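Local structure of arginine decarboxylase, A207R protein (Paramecium bursaria Chlorella virus 1, 2NVA) at residues F149-N152 and E153-R157; A190-S193 and S194-F198. The protein catalyses the decarboxylation of arginine to agmatine, using pyridoxal 5'-phosphate as its cofactor. All blocks are in the same frame, centred on the assembly; numbering follows the deposited sequence.

Interaction 1: residues F149-N152 and E153-R157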
# COMPACT_ATOMS: atom_id res chain seq x y z
N PHE A 149 -20.39 3.03 0.57
CA PHE A 149 -21.17 2.31 1.57
C PHE A 149 -22.35 3.10 2.09
O PHE A 149 -22.28 4.33 2.19
CB PHE A 149 -20.27 1.93 2.76
CG PHE A 149 -19.18 0.96 2.41
CD1 PHE A 149 -19.50 -0.35 2.05
CD2 PHE A 149 -17.85 1.35 2.43
CE1 PHE A 149 -18.50 -1.26 1.73
CE2 PHE A 149 -16.85 0.44 2.11
CZ PHE A 149 -17.18 -0.87 1.76
N GLY A 150 -23.42 2.40 2.46
CA GLY A 150 -24.56 3.01 3.11
C GLY A 150 -25.72 3.23 2.16
O GLY A 150 -25.53 3.66 1.02
N ALA A 151 -26.92 2.94 2.65
CA ALA A 151 -28.14 3.12 1.87
C ALA A 151 -28.54 4.59 1.82
O ALA A 151 -28.42 5.32 2.82
CB ALA A 151 -29.27 2.30 2.47
N ASN A 152 -29.04 5.01 0.67
CA ASN A 152 -29.57 6.36 0.50
C ASN A 152 -30.94 6.46 1.15
O ASN A 152 -31.63 5.44 1.32
CB ASN A 152 -29.68 6.69 -0.99
CG ASN A 152 -28.33 6.72 -1.67
OD1 ASN A 152 -27.38 7.27 -1.13
ND2 ASN A 152 -28.26 6.14 -2.86
N GLU A 153 -31.34 7.68 1.51
CA GLU A 153 -32.61 7.86 2.24
C GLU A 153 -33.78 7.22 1.47
O GLU A 153 -34.69 6.63 2.08
CB GLU A 153 -32.90 9.33 2.55
CG GLU A 153 -33.99 9.49 3.62
CD GLU A 153 -34.58 10.89 3.69
OE1 GLU A 153 -33.81 11.87 3.82
OE2 GLU A 153 -35.82 11.01 3.61
N ASP A 154 -33.74 7.31 0.15
CA ASP A 154 -34.86 6.86 -0.66
C ASP A 154 -35.01 5.33 -0.79
O ASP A 154 -36.01 4.85 -1.30
CB ASP A 154 -34.86 7.53 -2.03
CG ASP A 154 -33.67 7.15 -2.89
OD1 ASP A 154 -33.46 7.84 -3.91
OD2 ASP A 154 -32.93 6.18 -2.61
N GLU A 155 -34.02 4.57 -0.33
CA GLU A 155 -34.15 3.12 -0.40
C GLU A 155 -34.29 2.46 0.97
O GLU A 155 -34.39 1.23 1.04
CB GLU A 155 -33.00 2.50 -1.18
CG GLU A 155 -31.68 3.00 -0.73
CD GLU A 155 -30.50 2.44 -1.51
OE1 GLU A 155 -30.68 1.57 -2.40
OE2 GLU A 155 -29.37 2.87 -1.20
N ILE A 156 -34.30 3.26 2.04
CA ILE A 156 -34.40 2.72 3.40
C ILE A 156 -35.63 1.82 3.56
O ILE A 156 -35.51 0.66 3.97
CB ILE A 156 -34.40 3.86 4.50
CG1 ILE A 156 -33.07 4.66 4.52
CG2 ILE A 156 -34.66 3.28 5.90
CD1 ILE A 156 -31.86 3.76 4.31
N ARG A 157 -36.82 2.35 3.24
CA ARG A 157 -38.05 1.57 3.42
C ARG A 157 -38.05 0.28 2.59
O ARG A 157 -38.40 -0.79 3.08
CB ARG A 157 -39.32 2.39 3.18
CG ARG A 157 -40.52 1.65 3.75
CD ARG A 157 -41.86 2.33 3.61
NE ARG A 157 -42.88 1.42 4.13
CZ ARG A 157 -43.29 1.36 5.40
NH1 ARG A 157 -42.78 2.18 6.32
NH2 ARG A 157 -44.23 0.49 5.74
O HOH W 1 -30.59 5.23 -4.31
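From N152 to E155 the backbone folds into a type I beta turn, with E153 and D154 at its two corners, and leads the extended run F149-N152 into helix 156-165. The turn is closed by E155 N, which donates to N152 O at 3.0 Å and comes from above the carbonyl plane, 51° out of it. A second bond runs the other way: the carboxylate of E155 folds back and its OE2 takes the N152 N-H, nearly straight, at 2.9 Å through the anti lone pair. With CG between the backbone N and carbonyl carbon of E155 (chi1 49°) and the chain extended from there, CG lies against N152 O and the carboxylate crosses beside the side-chain amide of N152, the two planes only 18° apart. N152 ND2 is held to the turn indirectly, since it donates at 2.9 Å to a water that in turn donates to D154 OD2 at 3.0 Å. On the apolar side, I156 CD1 presses tightly on A151 CB, 3.5 Å away, and lies 3.4 Å from N152 O. R274 of the second subunit forms a salt bridge with E155 OE2 and also bonds G150 O, so this helix entry is part of the dimer interface. Beneath it A151 and I156 both rest on L132 of strand 129-133, and I156 also packs against helix 184-204.

Interaction 2: residues A190-S193 and S194-F198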
# COMPACT_ATOMS: atom_id res chain seq x y z
N ALA A 190 -26.49 12.57 11.80
CA ALA A 190 -26.49 11.14 11.52
C ALA A 190 -27.38 10.38 12.50
O ALA A 190 -28.09 9.45 12.11
CB ALA A 190 -25.07 10.59 11.56
N ILE A 191 -27.33 10.77 13.77
CA ILE A 191 -28.13 10.11 14.81
C ILE A 191 -29.62 10.44 14.62
O ILE A 191 -30.49 9.58 14.82
CB ILE A 191 -27.61 10.45 16.24
CG1 ILE A 191 -26.22 9.82 16.45
CG2 ILE A 191 -28.59 9.99 17.34
CD1 ILE A 191 -25.35 10.50 17.51
N LYS A 192 -29.91 11.68 14.22
CA LYS A 192 -31.28 12.08 13.88
C LYS A 192 -31.81 11.26 12.70
O LYS A 192 -32.93 10.75 12.76
CB LYS A 192 -31.35 13.58 13.57
CG LYS A 192 -32.76 14.08 13.26
CD LYS A 192 -32.77 15.57 12.91
CE LYS A 192 -34.24 16.04 12.73
NZ LYS A 192 -34.29 17.53 12.54
N SER A 193 -31.01 11.13 11.64
CA SER A 193 -31.41 10.34 10.47
C SER A 193 -31.61 8.88 10.84
O SER A 193 -32.45 8.19 10.26
CB SER A 193 -30.36 10.46 9.36
OG SER A 193 -30.29 11.79 8.87
N SER A 194 -30.80 8.40 11.78
CA SER A 194 -30.87 7.01 12.23
C SER A 194 -32.18 6.75 12.98
O SER A 194 -32.77 5.67 12.83
CB SER A 194 -29.68 6.68 13.13
OG SER A 194 -28.47 6.71 12.39
N LYS A 195 -32.63 7.72 13.77
CA LYS A 195 -33.92 7.61 14.46
C LYS A 195 -35.05 7.52 13.44
O LYS A 195 -36.02 6.77 13.63
CB LYS A 195 -34.14 8.78 15.42
CG LYS A 195 -35.49 8.76 16.18
CD LYS A 195 -35.71 7.45 16.94
CE LYS A 195 -37.07 7.45 17.67
NZ LYS A 195 -37.10 8.38 18.84
N GLU A 196 -34.94 8.29 12.36
CA GLU A 196 -35.94 8.25 11.30
C GLU A 196 -35.95 6.89 10.62
O GLU A 196 -37.02 6.38 10.28
CB GLU A 196 -35.70 9.37 10.28
CG GLU A 196 -35.92 10.77 10.87
CD GLU A 196 -35.41 11.90 9.99
OE1 GLU A 196 -34.73 11.63 8.96
OE2 GLU A 196 -35.68 13.08 10.34
N ALA A 197 -34.77 6.31 10.41
CA ALA A 197 -34.69 4.95 9.85
C ALA A 197 -35.21 3.89 10.84
O ALA A 197 -35.87 2.92 10.44
CB ALA A 197 -33.25 4.64 9.43
N PHE A 198 -34.91 4.08 12.12
CA PHE A 198 -35.39 3.23 13.20
C PHE A 198 -36.92 3.17 13.16
O PHE A 198 -37.52 2.08 13.25
CB PHE A 198 -34.93 3.85 14.51
CG PHE A 198 -34.73 2.89 15.64
CD1 PHE A 198 -33.51 2.23 15.80
CD2 PHE A 198 -35.74 2.70 16.58
CE1 PHE A 198 -33.30 1.37 16.86
CE2 PHE A 198 -35.55 1.83 17.66
CZ PHE A 198 -34.30 1.18 17.79
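E196 packs back over K192 and S193 on helix 184-204, the helical element of a beta-alpha-beta unit of the TIM barrel that joins strand 170-174 to strand 210-212. Its CB sits 3.5 Å from S193 O. CG, placed beside the backbone N (chi1 -67°), comes equally near K192 O, and CD remains over that same carbonyl. At the tip the two carboxylate oxygens part company: OE1 faces S193 CA at 3.9 Å, whereas OE2 approaches K192 CE at 4.1 Å. The extended lysine carries its amine past the acid, leaving NZ 5.2 Å from OE2; the opposite charges probably attract each other without forming a salt bridge. Below these side chains regular i to i+4 backbone bonds link K195 N to I191 O, E196 N to K192 O and A197 N to S193 O. Two polar tips find partners beyond the segments, S193 OG on R189 O and K195 NZ on F241 O. I191 packs on helix 229-241, where it meets A237, I238 and F241, while S194 and A197 touch I173 of the barrel wall. Beside this apolar surface the buried S194 hydroxyl is satisfied by its own helix: A190 O accepts S194 N at 2.9 Å and S194 OG at 2.8 Å, the two donors arriving from opposite faces of the carbonyl plane.

In the fold
Interaction 1 and interaction 2 belong to successive helices on the outside of the same barrel, 156-165 and 184-204, with strand 170-174 between them in sequence. Their centres are about 12 Å apart and they meet directly, where I156 CG2 packs on A197 CB at 4.0 Å. Neither contact touches the bound pyridoxal phosphate-agmatine adduct: the side chain of A151 is about 14 Å from it and that of A190 about 13 Å. In interaction 2 the side chain of A190 is about 9 Å from that of the cofactor-binding H176. The second subunit reaches interaction 1 but does not touch the segments of interaction 2.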